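Local coordinates for protein ammonium transporter (PDB 6EU6) that probably senses ammonium at the membrane and passes the signal on, as the ammonium-transporter-family part of a sensor histidine kinase, at residues E307-E311 against K312-I316; G186-I189 against D190-N193; F177-A180 against A181-V185. All coordinates share one frame; numbering follows the deposited sequence.

How the interactions relate
Interactions 3, 2 and 1 follow one another along the chain and meet round one nonyl maltoside molecule. Interaction 3 is the last part of helix 167-185, interaction 2 the loop directly after it, and interaction 1 the end of helix 289-312. Interactions 1 and 2, with centres about 12 Å apart, are tied by a salt bridge of 2.6 Å from Lys-191 NZ to Glu-311 OE2 and by a probable hydrogen bond of the same length between Tyr-192 OH and Glu-311 O. Interactions 1 and 3, about 13 Å apart between centres, meet through apolar atoms, with Ile-316 CG2 3.6 Å from Ala-182 CB. All three contribute residues to the detergent pocket.

Interaction 1. Residues E307-E311 against K312-I316. With ZDM (nonyl 4-O-alpha-D-glucopyranosyl-beta-D-glucopyranoside), chain D.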
ATOM      1  N   GLU A 307      23.791   7.283  15.445  1.00 27.98           N
ATOM      2  CA  GLU A 307      24.170   6.699  14.185  1.00 27.61           C
ATOM      3  C   GLU A 307      25.653   7.010  13.853  1.00 29.73           C
ATOM      4  O   GLU A 307      26.402   6.119  13.440  1.00 30.25           O
ATOM      5  CB  GLU A 307      23.285   7.290  13.106  1.00 28.94           C
ATOM      6  CG  GLU A 307      23.670   7.012  11.698  1.00 33.45           C
ATOM      7  CD  GLU A 307      22.786   7.792  10.685  1.00 38.61           C
ATOM      8  OE1 GLU A 307      22.704   9.046  10.673  1.00 37.63           O
ATOM      9  OE2 GLU A 307      22.115   7.122   9.893  1.00 36.20           O
ATOM     10  N   GLY A 308      26.066   8.271  14.054  1.00 29.76           N
ATOM     11  CA  GLY A 308      27.436   8.665  13.858  1.00 31.33           C
ATOM     12  C   GLY A 308      28.425   8.005  14.829  1.00 31.31           C
ATOM     13  O   GLY A 308      29.530   7.641  14.447  1.00 32.69           O
ATOM     14  N   PHE A 309      28.008   7.840  16.074  1.00 33.46           N
ATOM     15  CA  PHE A 309      28.836   7.191  17.122  1.00 32.90           C
ATOM     16  C   PHE A 309      29.115   5.729  16.775  1.00 35.62           C
ATOM     17  O   PHE A 309      30.255   5.196  16.881  1.00 33.90           O
ATOM     18  CB  PHE A 309      28.144   7.350  18.459  1.00 35.76           C
ATOM     19  CG  PHE A 309      28.857   6.725  19.588  1.00 40.88           C
ATOM     20  CD1 PHE A 309      29.922   7.377  20.193  1.00 47.23           C
ATOM     21  CD2 PHE A 309      28.460   5.504  20.067  1.00 42.30           C
ATOM     22  CE1 PHE A 309      30.616   6.785  21.233  1.00 43.56           C
ATOM     23  CE2 PHE A 309      29.157   4.902  21.104  1.00 47.77           C
ATOM     24  CZ  PHE A 309      30.229   5.544  21.677  1.00 44.56           C
ATOM     25  N   ILE A 310      28.100   5.081  16.267  1.00 34.02           N
ATOM     26  CA  ILE A 310      28.151   3.656  15.971  1.00 30.52           C
ATOM     27  C   ILE A 310      29.093   3.461  14.785  1.00 30.47           C
ATOM     28  O   ILE A 310      29.936   2.569  14.745  1.00 31.56           O
ATOM     29  CB  ILE A 310      26.733   3.120  15.672  1.00 30.82           C
ATOM     30  CG1 ILE A 310      25.915   3.049  16.963  1.00 29.54           C
ATOM     31  CG2 ILE A 310      26.817   1.748  14.960  1.00 26.78           C
ATOM     32  CD1 ILE A 310      24.412   2.974  16.694  1.00 30.71           C
ATOM     33  N   GLU A 311      28.888   4.279  13.781  1.00 31.36           N
ATOM     34  CA  GLU A 311      29.660   4.217  12.573  1.00 33.63           C
ATOM     35  C   GLU A 311      31.163   4.582  12.756  1.00 32.40           C
ATOM     36  O   GLU A 311      32.012   3.890  12.245  1.00 33.47           O
ATOM     37  CB  GLU A 311      29.078   5.164  11.552  1.00 33.03           C
ATOM     38  CG  GLU A 311      29.873   5.173  10.261  1.00 38.87           C
ATOM     39  CD  GLU A 311      29.473   6.318   9.342  1.00 45.11           C
ATOM     40  OE1 GLU A 311      28.924   7.306   9.825  1.00 46.37           O
ATOM     41  OE2 GLU A 311      29.743   6.220   8.146  1.00 44.15           O
ATOM     42  N   LYS A 312      31.441   5.670  13.447  1.00 34.74           N
ATOM     43  CA  LYS A 312      32.756   6.286  13.420  1.00 34.68           C
ATOM     44  C   LYS A 312      33.543   6.066  14.723  1.00 36.29           C
ATOM     45  O   LYS A 312      34.747   6.094  14.722  1.00 42.77           O
ATOM     46  CB  LYS A 312      32.597   7.786  13.195  1.00 35.27           C
ATOM     47  CG  LYS A 312      32.122   8.173  11.825  1.00 36.15           C
ATOM     48  CD  LYS A 312      32.005   9.676  11.779  1.00 40.94           C
ATOM     49  CE  LYS A 312      31.988  10.125  10.342  1.00 50.98           C
ATOM     50  NZ  LYS A 312      30.578  10.080   9.939  1.00 58.32           N
ATOM     51  N   THR A 313      32.874   5.831  15.839  1.00 32.84           N
ATOM     52  CA  THR A 313      33.559   5.558  17.073  1.00 32.46           C
ATOM     53  C   THR A 313      33.551   4.075  17.347  1.00 34.74           C
ATOM     54  O   THR A 313      34.617   3.512  17.614  1.00 39.46           O
ATOM     55  CB  THR A 313      32.951   6.316  18.247  1.00 37.47           C
ATOM     56  OG1 THR A 313      32.914   7.689  17.916  1.00 39.83           O
ATOM     57  CG2 THR A 313      33.749   6.104  19.527  1.00 40.28           C
ATOM     58  N   LEU A 314      32.414   3.388  17.283  1.00 31.33           N
ATOM     59  CA  LEU A 314      32.443   1.938  17.531  1.00 31.60           C
ATOM     60  C   LEU A 314      32.969   1.187  16.331  1.00 29.06           C
ATOM     61  O   LEU A 314      33.393   0.028  16.413  1.00 37.02           O
ATOM     62  CB  LEU A 314      31.048   1.439  17.937  1.00 35.79           C
ATOM     63  CG  LEU A 314      30.444   2.066  19.156  1.00 37.33           C
ATOM     64  CD1 LEU A 314      29.100   1.428  19.380  1.00 40.70           C
ATOM     65  CD2 LEU A 314      31.336   1.724  20.312  1.00 46.66           C
ATOM     66  N   LYS A 315      32.922   1.813  15.169  1.00 32.21           N
ATOM     67  CA  LYS A 315      33.299   1.174  13.911  1.00 34.82           C
ATOM     68  C   LYS A 315      32.534  -0.104  13.605  1.00 37.61           C
ATOM     69  O   LYS A 315      33.104  -1.159  13.153  1.00 34.55           O
ATOM     70  CB  LYS A 315      34.821   1.038  13.828  1.00 43.00           C
ATOM     71  CG  LYS A 315      35.430   2.430  13.623  1.00 45.18           C
ATOM     72  CD  LYS A 315      36.602   2.458  12.698  1.00 53.46           C
ATOM     73  CE  LYS A 315      36.967   3.859  12.254  1.00 53.73           C
ATOM     74  NZ  LYS A 315      36.879   4.892  13.301  1.00 56.42           N
ATOM     75  N   ILE A 316      31.237  -0.032  13.914  1.00 31.96           N
ATOM     76  CA  ILE A 316      30.292  -1.073  13.445  1.00 32.92           C
ATOM     77  C   ILE A 316      29.663  -0.581  12.161  1.00 30.95           C
ATOM     78  O   ILE A 316      29.148   0.563  12.110  1.00 31.43           O
ATOM     79  CB  ILE A 316      29.243  -1.421  14.487  1.00 32.06           C
ATOM     80  CG1 ILE A 316      29.966  -1.883  15.756  1.00 30.20           C
ATOM     81  CG2 ILE A 316      28.279  -2.515  13.971  1.00 31.97           C
ATOM     82  CD1 ILE A 316      29.080  -1.958  16.972  1.00 32.46           C
TER
HETATM   83  C1  ZDM D 503      36.227  -2.244  17.159  1.00 79.84           C
HETATM   84  O1  ZDM D 503      38.654  -1.822  11.858  1.00 84.78           O
HETATM   85  C2  ZDM D 503      37.223  -1.600  16.169  1.00 79.38           C
HETATM   86  O2  ZDM D 503      39.779   1.588  10.893  1.00 73.98           O
HETATM   87  C3  ZDM D 503      37.198  -1.998  14.662  1.00 83.48           C
HETATM   88  O3  ZDM D 503      40.509  -0.770  14.981  1.00 71.49           O
HETATM   89  C4  ZDM D 503      36.045  -2.956  14.326  1.00 70.50           C
HETATM   90  O4  ZDM D 503      40.524   1.570  13.465  1.00 66.24           O
HETATM   91  C5  ZDM D 503      40.325  -0.919  13.565  1.00 81.16           C
HETATM   92  O5  ZDM D 503      35.938  -3.901  15.373  1.00 75.40           O
HETATM   93  C6  ZDM D 503      35.487  -3.528  16.669  1.00 73.33           C
HETATM   94  O6  ZDM D 503      38.059  -2.016   9.161  1.00 90.02           O
HETATM   95  C7  ZDM D 503      39.862   0.402  12.964  1.00 78.34           C
HETATM   96  O7  ZDM D 503      38.459  -2.558  14.229  1.00 88.44           O
HETATM   97  C8  ZDM D 503      39.974   0.282  11.462  1.00 82.76           C
HETATM   98  C9  ZDM D 503      38.905  -0.717  10.982  1.00 89.48           C
HETATM   99  C10 ZDM D 503      39.144  -1.807  13.226  1.00 80.00           C
HETATM  100  C11 ZDM D 503      39.244  -1.367   9.647  1.00 87.87           C
HETATM  101  O16 ZDM D 503      34.050  -3.714  16.626  1.00 68.99           O
HETATM  102  C18 ZDM D 503      33.091  -3.110  17.495  1.00 59.20           C
HETATM  103  C19 ZDM D 503      33.298  -3.430  18.960  1.00 60.17           C
HETATM  104  C22 ZDM D 503      31.994  -3.678  19.700  1.00 62.94           C
HETATM  105  C25 ZDM D 503      31.674  -2.606  20.721  1.00 67.26           C
HETATM  106  C28 ZDM D 503      30.258  -2.715  21.304  1.00 67.58           C
HETATM  107  C31 ZDM D 503      30.186  -3.583  22.549  1.00 68.41           C
HETATM  108  C34 ZDM D 503      29.027  -3.213  23.447  1.00 69.36           C
HETATM  109  O49 ZDM D 503      35.439  -1.182  17.729  1.00 80.42           O
HETATM  110  O55 ZDM D 503      38.491  -1.893  16.727  1.00 81.19           O
HETATM  111  C57 ZDM D 503      36.290  -3.757  13.039  1.00 69.20           C
HETATM  112  O61 ZDM D 503      36.334  -2.852  11.935  1.00 67.64           O
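Thr-313 and Leu-314 both come at the Phe-309 ring obliquely: Thr-313 CG2 lies 3.6 Å from Phe-309 CE1, while Leu-314 CG is 3.7 Å from Phe-309 CE2. The other flat group, the Glu-311 carboxylate, is met from above its plane by Lys-312, whose NZ makes a salt bridge of 3.2 Å to Glu-311 OE1. These contacts belong to the C-terminal end of helix 289-312, where the chain unwinds through Lys-315, a residue with positive phi (56°).

The change shows in the backbone bonds. Lys-312 N still reaches Gly-308 O in the ordinary i to i+4 pattern. Phe-309 O takes two donors, Thr-313 N from above the carbonyl plane and Leu-314 N at 2.8 Å, one residue further on. Ile-316 N then turns back six residues to Ile-310 O, at 3.0 Å, as Ile-316 CB packs on Ile-310 CG2.

Glu-311 extends alongside Lys-312, its CG turned opposite the backbone N (chi1 178°), and its OE2 is taken by Lys-191 of the loop after helix 167-185 in a second salt bridge. A glutamine in its place would probably leave Lys-191 and Lys-312 without their shared negative partner and weaken the tie between helix end and loop. At the turn itself, the Lys-315 side chain bends back and its NZ donates to Lys-312 O at 2.8 Å. Leu-314 O, facing the detergent headgroup, accepts a hydrogen bond of 2.7 Å from O49 of the nonyl maltoside.

Interaction 2. Residues G186-I189 against D190-N193; sequences GPRI and DKYN. With ZDM (nonyl 4-O-alpha-D-glucopyranosyl-beta-D-glucopyranoside), chain D.
The side chains of Pro-187 and Tyr-192 run roughly perpendicular to each other. The pyrrolidine sets CG in the plane of the tyrosine ring, at its edge, while Pro-187 CB approaches obliquely, 3.7 Å from Tyr-192 CE2. Over the centre of one face of that ring sits Lys-191 CG, 3.4 Å above the plane. It is put there by a first torsion that turns CG opposite the backbone N (chi1 172°); the bend at chi2 (59°) then sends the rest of the chain on to NZ. The tyrosine is thus held by aliphatic carbon at one face and one edge.

Arg-188 and Lys-191 cross obliquely at the two ends of a type I beta turn, closed by Lys-191 N donating to Arg-188 O at 3.0 Å. Arg-188 NH2 comes to 4.4 Å from Lys-191 NZ, a closeness of like charges that acidic partners are likely to offset: Asp-317 and Glu-117 pair with the guanidinium, Glu-311 with the lysine. A water bridges the turn to the next residue, donating to Arg-188 O at 2.8 Å and accepting from Tyr-192 N at 2.9 Å.

Pro-187 and Tyr-192 also line the nonyl maltoside pocket. Pro-187 CG lies 3.1 Å from detergent O61, and Tyr-192 CD2 is 3.8 Å from O6.

The turn belongs to the loop joining helix 167-185 to helix 206-226. Arg-188 and Ile-189 lean on helix 392-397, Lys-191 pairs backbone to backbone with Asn-199 further along the same loop, and the side chains of Lys-191 and Tyr-192 tie the loop to Glu-311 at the end of helix 289-312.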
ATOM      1  N   GLY A 186      31.631  -8.218  10.359  1.00 31.61           N
ATOM      2  CA  GLY A 186      32.661  -7.245  10.154  1.00 31.73           C
ATOM      3  C   GLY A 186      32.223  -6.214   9.148  1.00 36.31           C
ATOM      4  O   GLY A 186      31.220  -6.391   8.455  1.00 30.53           O
ATOM      5  N   PRO A 187      33.001  -5.154   9.013  1.00 35.91           N
ATOM      6  CA  PRO A 187      32.611  -4.088   8.072  1.00 34.16           C
ATOM      7  C   PRO A 187      32.735  -4.429   6.621  1.00 36.44           C
ATOM      8  O   PRO A 187      33.415  -5.380   6.211  1.00 34.31           O
ATOM      9  CB  PRO A 187      33.583  -2.925   8.395  1.00 35.61           C
ATOM     10  CG  PRO A 187      34.380  -3.396   9.607  1.00 36.06           C
ATOM     11  CD  PRO A 187      34.296  -4.890   9.649  1.00 32.93           C
ATOM     12  N   ARG A 188      32.048  -3.659   5.811  1.00 33.42           N
ATOM     13  CA  ARG A 188      32.214  -3.829   4.387  1.00 35.21           C
ATOM     14  C   ARG A 188      33.696  -3.495   4.056  1.00 36.80           C
ATOM     15  O   ARG A 188      34.314  -2.603   4.670  1.00 33.37           O
ATOM     16  CB  ARG A 188      31.229  -2.912   3.622  1.00 33.91           C
ATOM     17  CG  ARG A 188      29.753  -3.326   3.747  1.00 31.76           C
ATOM     18  CD  ARG A 188      28.815  -2.324   3.123  1.00 33.96           C
ATOM     19  NE  ARG A 188      28.718  -1.165   4.032  1.00 34.11           N
ATOM     20  CZ  ARG A 188      27.937  -0.103   3.834  1.00 29.27           C
ATOM     21  NH1 ARG A 188      27.081  -0.044   2.807  1.00 32.30           N
ATOM     22  NH2 ARG A 188      27.930   0.820   4.735  1.00 31.56           N
ATOM     23  N   ILE A 189      34.244  -4.208   3.098  1.00 34.67           N
ATOM     24  CA  ILE A 189      35.606  -3.983   2.679  1.00 40.93           C
ATOM     25  C   ILE A 189      36.021  -2.548   2.456  1.00 40.28           C
ATOM     26  O   ILE A 189      37.081  -2.132   2.915  1.00 50.45           O
ATOM     27  CB  ILE A 189      36.024  -4.777   1.415  1.00 46.69           C
ATOM     28  CG1 ILE A 189      35.206  -4.337   0.223  1.00 48.87           C
ATOM     29  CG2 ILE A 189      36.004  -6.259   1.719  1.00 60.75           C
ATOM     30  CD1 ILE A 189      35.298  -5.221  -0.987  1.00 62.17           C
ATOM     31  N   ASP A 190      35.292  -1.741   1.744  1.00 35.82           N
ATOM     32  CA  ASP A 190      35.889  -0.362   1.607  1.00 36.56           C
ATOM     33  C   ASP A 190      35.242   0.633   2.539  1.00 36.00           C
ATOM     34  O   ASP A 190      35.173   1.805   2.206  1.00 36.58           O
ATOM     35  CB  ASP A 190      35.678   0.090   0.180  1.00 46.75           C
ATOM     36  CG  ASP A 190      34.318  -0.380  -0.358  1.00 54.54           C
ATOM     37  OD1 ASP A 190      33.490  -0.911   0.489  1.00 50.20           O
ATOM     38  OD2 ASP A 190      34.127  -0.309  -1.606  1.00 60.91           O
ATOM     39  N   LYS A 191      34.733   0.207   3.706  1.00 35.62           N
ATOM     40  CA  LYS A 191      34.003   1.165   4.523  1.00 38.01           C
ATOM     41  C   LYS A 191      34.963   2.176   5.199  1.00 36.79           C
ATOM     42  O   LYS A 191      34.669   3.377   5.289  1.00 33.32           O
ATOM     43  CB  LYS A 191      33.185   0.420   5.605  1.00 37.50           C
ATOM     44  CG  LYS A 191      32.515   1.330   6.646  1.00 36.09           C
ATOM     45  CD  LYS A 191      31.562   2.323   5.985  1.00 36.22           C
ATOM     46  CE  LYS A 191      31.003   3.286   7.018  1.00 38.37           C
ATOM     47  NZ  LYS A 191      30.054   4.258   6.413  1.00 37.88           N
ATOM     48  N   TYR A 192      36.039   1.632   5.781  1.00 33.78           N
ATOM     49  CA  TYR A 192      36.938   2.484   6.566  1.00 38.64           C
ATOM     50  C   TYR A 192      38.272   2.645   5.898  1.00 41.60           C
ATOM     51  O   TYR A 192      38.781   1.704   5.355  1.00 31.76           O
ATOM     52  CB  TYR A 192      37.142   1.871   7.928  1.00 33.64           C
ATOM     53  CG  TYR A 192      35.832   1.784   8.694  1.00 32.11           C
ATOM     54  CD1 TYR A 192      35.144   2.942   9.050  1.00 32.59           C
ATOM     55  CD2 TYR A 192      35.248   0.563   9.001  1.00 31.78           C
ATOM     56  CE1 TYR A 192      33.914   2.889   9.730  1.00 30.55           C
ATOM     57  CE2 TYR A 192      34.023   0.487   9.717  1.00 33.32           C
ATOM     58  CZ  TYR A 192      33.371   1.693  10.088  1.00 35.26           C
ATOM     59  OH  TYR A 192      32.173   1.745  10.791  1.00 34.13           O
ATOM     60  N   ASN A 193      38.841   3.838   5.918  1.00 36.78           N
ATOM     61  CA  ASN A 193      40.175   4.008   5.336  1.00 33.89           C
ATOM     62  C   ASN A 193      41.317   3.699   6.336  1.00 35.57           C
ATOM     63  O   ASN A 193      41.086   3.611   7.534  1.00 33.05           O
ATOM     64  CB  ASN A 193      40.253   5.425   4.838  1.00 34.79           C
ATOM     65  CG  ASN A 193      39.183   5.706   3.826  1.00 37.21           C
ATOM     66  OD1 ASN A 193      39.022   4.929   2.896  1.00 36.63           O
ATOM     67  ND2 ASN A 193      38.426   6.741   4.018  1.00 38.34           N
TER
HETATM   68  C1  ZDM D 503      36.227  -2.244  17.159  1.00 79.84           C
HETATM   69  O1  ZDM D 503      38.654  -1.822  11.858  1.00 84.78           O
HETATM   70  C2  ZDM D 503      37.223  -1.600  16.169  1.00 79.38           C
HETATM   71  O2  ZDM D 503      39.779   1.588  10.893  1.00 73.98           O
HETATM   72  C3  ZDM D 503      37.198  -1.998  14.662  1.00 83.48           C
HETATM   73  O3  ZDM D 503      40.509  -0.770  14.981  1.00 71.49           O
HETATM   74  C4  ZDM D 503      36.045  -2.956  14.326  1.00 70.50           C
HETATM   75  O4  ZDM D 503      40.524   1.570  13.465  1.00 66.24           O
HETATM   76  C5  ZDM D 503      40.325  -0.919  13.565  1.00 81.16           C
HETATM   77  O5  ZDM D 503      35.938  -3.901  15.373  1.00 75.40           O
HETATM   78  C6  ZDM D 503      35.487  -3.528  16.669  1.00 73.33           C
HETATM   79  O6  ZDM D 503      38.059  -2.016   9.161  1.00 90.02           O
HETATM   80  C7  ZDM D 503      39.862   0.402  12.964  1.00 78.34           C
HETATM   81  O7  ZDM D 503      38.459  -2.558  14.229  1.00 88.44           O
HETATM   82  C8  ZDM D 503      39.974   0.282  11.462  1.00 82.76           C
HETATM   83  C9  ZDM D 503      38.905  -0.717  10.982  1.00 89.48           C
HETATM   84  C10 ZDM D 503      39.144  -1.807  13.226  1.00 80.00           C
HETATM   85  C11 ZDM D 503      39.244  -1.367   9.647  1.00 87.87           C
HETATM   86  O16 ZDM D 503      34.050  -3.714  16.626  1.00 68.99           O
HETATM   87  C18 ZDM D 503      33.091  -3.110  17.495  1.00 59.20           C
HETATM   88  C19 ZDM D 503      33.298  -3.430  18.960  1.00 60.17           C
HETATM   89  C22 ZDM D 503      31.994  -3.678  19.700  1.00 62.94           C
HETATM   90  C25 ZDM D 503      31.674  -2.606  20.721  1.00 67.26           C
HETATM   91  C28 ZDM D 503      30.258  -2.715  21.304  1.00 67.58           C
HETATM   92  C31 ZDM D 503      30.186  -3.583  22.549  1.00 68.41           C
HETATM   93  C34 ZDM D 503      29.027  -3.213  23.447  1.00 69.36           C
HETATM   94  O49 ZDM D 503      35.439  -1.182  17.729  1.00 80.42           O
HETATM   95  O55 ZDM D 503      38.491  -1.893  16.727  1.00 81.19           O
HETATM   96  C57 ZDM D 503      36.290  -3.757  13.039  1.00 69.20           C
HETATM   97  O61 ZDM D 503      36.334  -2.852  11.935  1.00 67.64           O
HETATM   98  O   HOH W   1      36.453  -1.271   5.896  1.00 38.76           O

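Interaction 3. Residues F177-A180 against A181-V185; sequences FAMA and AAIMV
Phe-177 O accepts the N-H of Ala-181 at 3.0 Å in a nearly straight bond (165° at the hydrogen), the first of four consecutive i to i+4 bonds. Ala-182 N donates to Ala-178 O at 2.8 Å, Ile-183 N to Met-179 O at 3.1 Å, and Met-184 N to Ala-180 O at 3.0 Å. Val-185 N continues the pattern onto Ala-181 O.

This is the regular alpha-helical ladder of the last turns of helix 167-185, within the helical ammonium transporter fold. The Phe-177 ring meets that of Phe-379 on helix 353-385, Met-179 packs against Phe-368 and Phe-372 of the same helix, and Ala-178 packs on helix 93-114.

Ile-183 CG1 lies anti to its own carbonyl carbon (chi1 -77°), which brings it back along the helix to 3.4 Å from Met-179 O. Beyond it, Ile-183 CD1 lies loosely against Met-179 CG at 4.2 Å, the two chains leaving the helix alongside each other. Ile-183 also touches the nonyl maltoside. Where the helix ends, Val-185 O is taken by a side-chain donor, Arg-389 NH1.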
ATOM      1  N   PHE A 177      20.273  -7.801  18.190  1.00 27.19           N
ATOM      2  CA  PHE A 177      20.625  -8.976  17.424  1.00 26.97           C
ATOM      3  C   PHE A 177      21.342  -8.604  16.140  1.00 29.09           C
ATOM      4  O   PHE A 177      22.386  -9.174  15.816  1.00 31.25           O
ATOM      5  CB  PHE A 177      19.369  -9.783  17.124  1.00 26.83           C
ATOM      6  CG  PHE A 177      19.643 -11.136  16.524  1.00 28.29           C
ATOM      7  CD1 PHE A 177      20.328 -12.118  17.239  1.00 31.51           C
ATOM      8  CD2 PHE A 177      19.229 -11.432  15.215  1.00 32.90           C
ATOM      9  CE1 PHE A 177      20.605 -13.368  16.661  1.00 31.99           C
ATOM     10  CE2 PHE A 177      19.468 -12.682  14.664  1.00 32.44           C
ATOM     11  CZ  PHE A 177      20.187 -13.647  15.384  1.00 34.08           C
ATOM     12  N   ALA A 178      20.818  -7.603  15.436  1.00 29.89           N
ATOM     13  CA  ALA A 178      21.454  -7.089  14.268  1.00 29.78           C
ATOM     14  C   ALA A 178      22.858  -6.579  14.668  1.00 28.75           C
ATOM     15  O   ALA A 178      23.794  -6.715  13.902  1.00 27.42           O
ATOM     16  CB  ALA A 178      20.648  -5.927  13.676  1.00 30.17           C
ATOM     17  N   MET A 179      22.975  -5.900  15.814  1.00 27.05           N
ATOM     18  CA  MET A 179      24.265  -5.326  16.152  1.00 27.06           C
ATOM     19  C   MET A 179      25.347  -6.431  16.361  1.00 30.39           C
ATOM     20  O   MET A 179      26.486  -6.278  15.888  1.00 28.24           O
ATOM     21  CB  MET A 179      24.193  -4.496  17.422  1.00 29.70           C
ATOM     22  CG  MET A 179      25.542  -3.939  17.809  1.00 33.26           C
ATOM     23  SD  MET A 179      25.320  -2.783  19.176  1.00 36.63           S
ATOM     24  CE  MET A 179      25.601  -3.816  20.542  1.00 50.12           C
ATOM     25  N   ALA A 180      24.977  -7.507  17.054  1.00 30.86           N
ATOM     26  CA  ALA A 180      25.866  -8.641  17.145  1.00 32.57           C
ATOM     27  C   ALA A 180      26.230  -9.198  15.803  1.00 34.00           C
ATOM     28  O   ALA A 180      27.388  -9.575  15.529  1.00 34.64           O
ATOM     29  CB  ALA A 180      25.243  -9.739  18.005  1.00 32.73           C
ATOM     30  N   ALA A 181      25.223  -9.359  14.958  1.00 32.54           N
ATOM     31  CA  ALA A 181      25.507  -9.883  13.623  1.00 30.16           C
ATOM     32  C   ALA A 181      26.474  -8.944  12.818  1.00 30.38           C
ATOM     33  O   ALA A 181      27.431  -9.426  12.174  1.00 31.12           O
ATOM     34  CB  ALA A 181      24.196 -10.130  12.873  1.00 31.68           C
ATOM     35  N   ALA A 182      26.276  -7.614  12.891  1.00 27.57           N
ATOM     36  CA  ALA A 182      27.123  -6.719  12.169  1.00 25.14           C
ATOM     37  C   ALA A 182      28.597  -6.810  12.672  1.00 29.40           C
ATOM     38  O   ALA A 182      29.562  -6.645  11.909  1.00 29.82           O
ATOM     39  CB  ALA A 182      26.642  -5.288  12.300  1.00 27.83           C
ATOM     40  N   ILE A 183      28.732  -7.005  13.955  1.00 30.89           N
ATOM     41  CA  ILE A 183      30.050  -7.132  14.582  1.00 32.70           C
ATOM     42  C   ILE A 183      30.751  -8.398  14.128  1.00 30.71           C
ATOM     43  O   ILE A 183      31.871  -8.363  13.701  1.00 36.30           O
ATOM     44  CB  ILE A 183      29.967  -7.132  16.126  1.00 33.89           C
ATOM     45  CG1 ILE A 183      29.758  -5.706  16.595  1.00 36.95           C
ATOM     46  CG2 ILE A 183      31.301  -7.561  16.771  1.00 33.38           C
ATOM     47  CD1 ILE A 183      29.380  -5.598  18.067  1.00 40.88           C
ATOM     48  N   MET A 184      30.077  -9.519  14.214  1.00 33.61           N
ATOM     49  CA  MET A 184      30.656 -10.776  13.842  1.00 31.30           C
ATOM     50  C   MET A 184      30.896 -10.876  12.355  1.00 36.50           C
ATOM     51  O   MET A 184      31.841 -11.537  11.945  1.00 31.73           O
ATOM     52  CB  MET A 184      29.743 -11.883  14.373  1.00 32.46           C
ATOM     53  CG  MET A 184      29.695 -11.924  15.901  1.00 38.19           C
ATOM     54  SD  MET A 184      31.400 -12.220  16.536  1.00 43.21           S
ATOM     55  CE  MET A 184      31.676 -13.768  15.732  1.00 40.52           C
ATOM     56  N   VAL A 185      30.073 -10.254  11.507  1.00 34.34           N
ATOM     57  CA  VAL A 185      30.346 -10.268  10.051  1.00 32.72           C
ATOM     58  C   VAL A 185      31.563  -9.346   9.689  1.00 32.00           C
ATOM     59  O   VAL A 185      32.364  -9.625   8.791  1.00 33.38           O
ATOM     60  CB  VAL A 185      29.074  -9.832   9.289  1.00 30.45           C
ATOM     61  CG1 VAL A 185      29.382  -9.526   7.844  1.00 33.87           C
ATOM     62  CG2 VAL A 185      27.987 -10.877   9.418  1.00 33.19           C
TER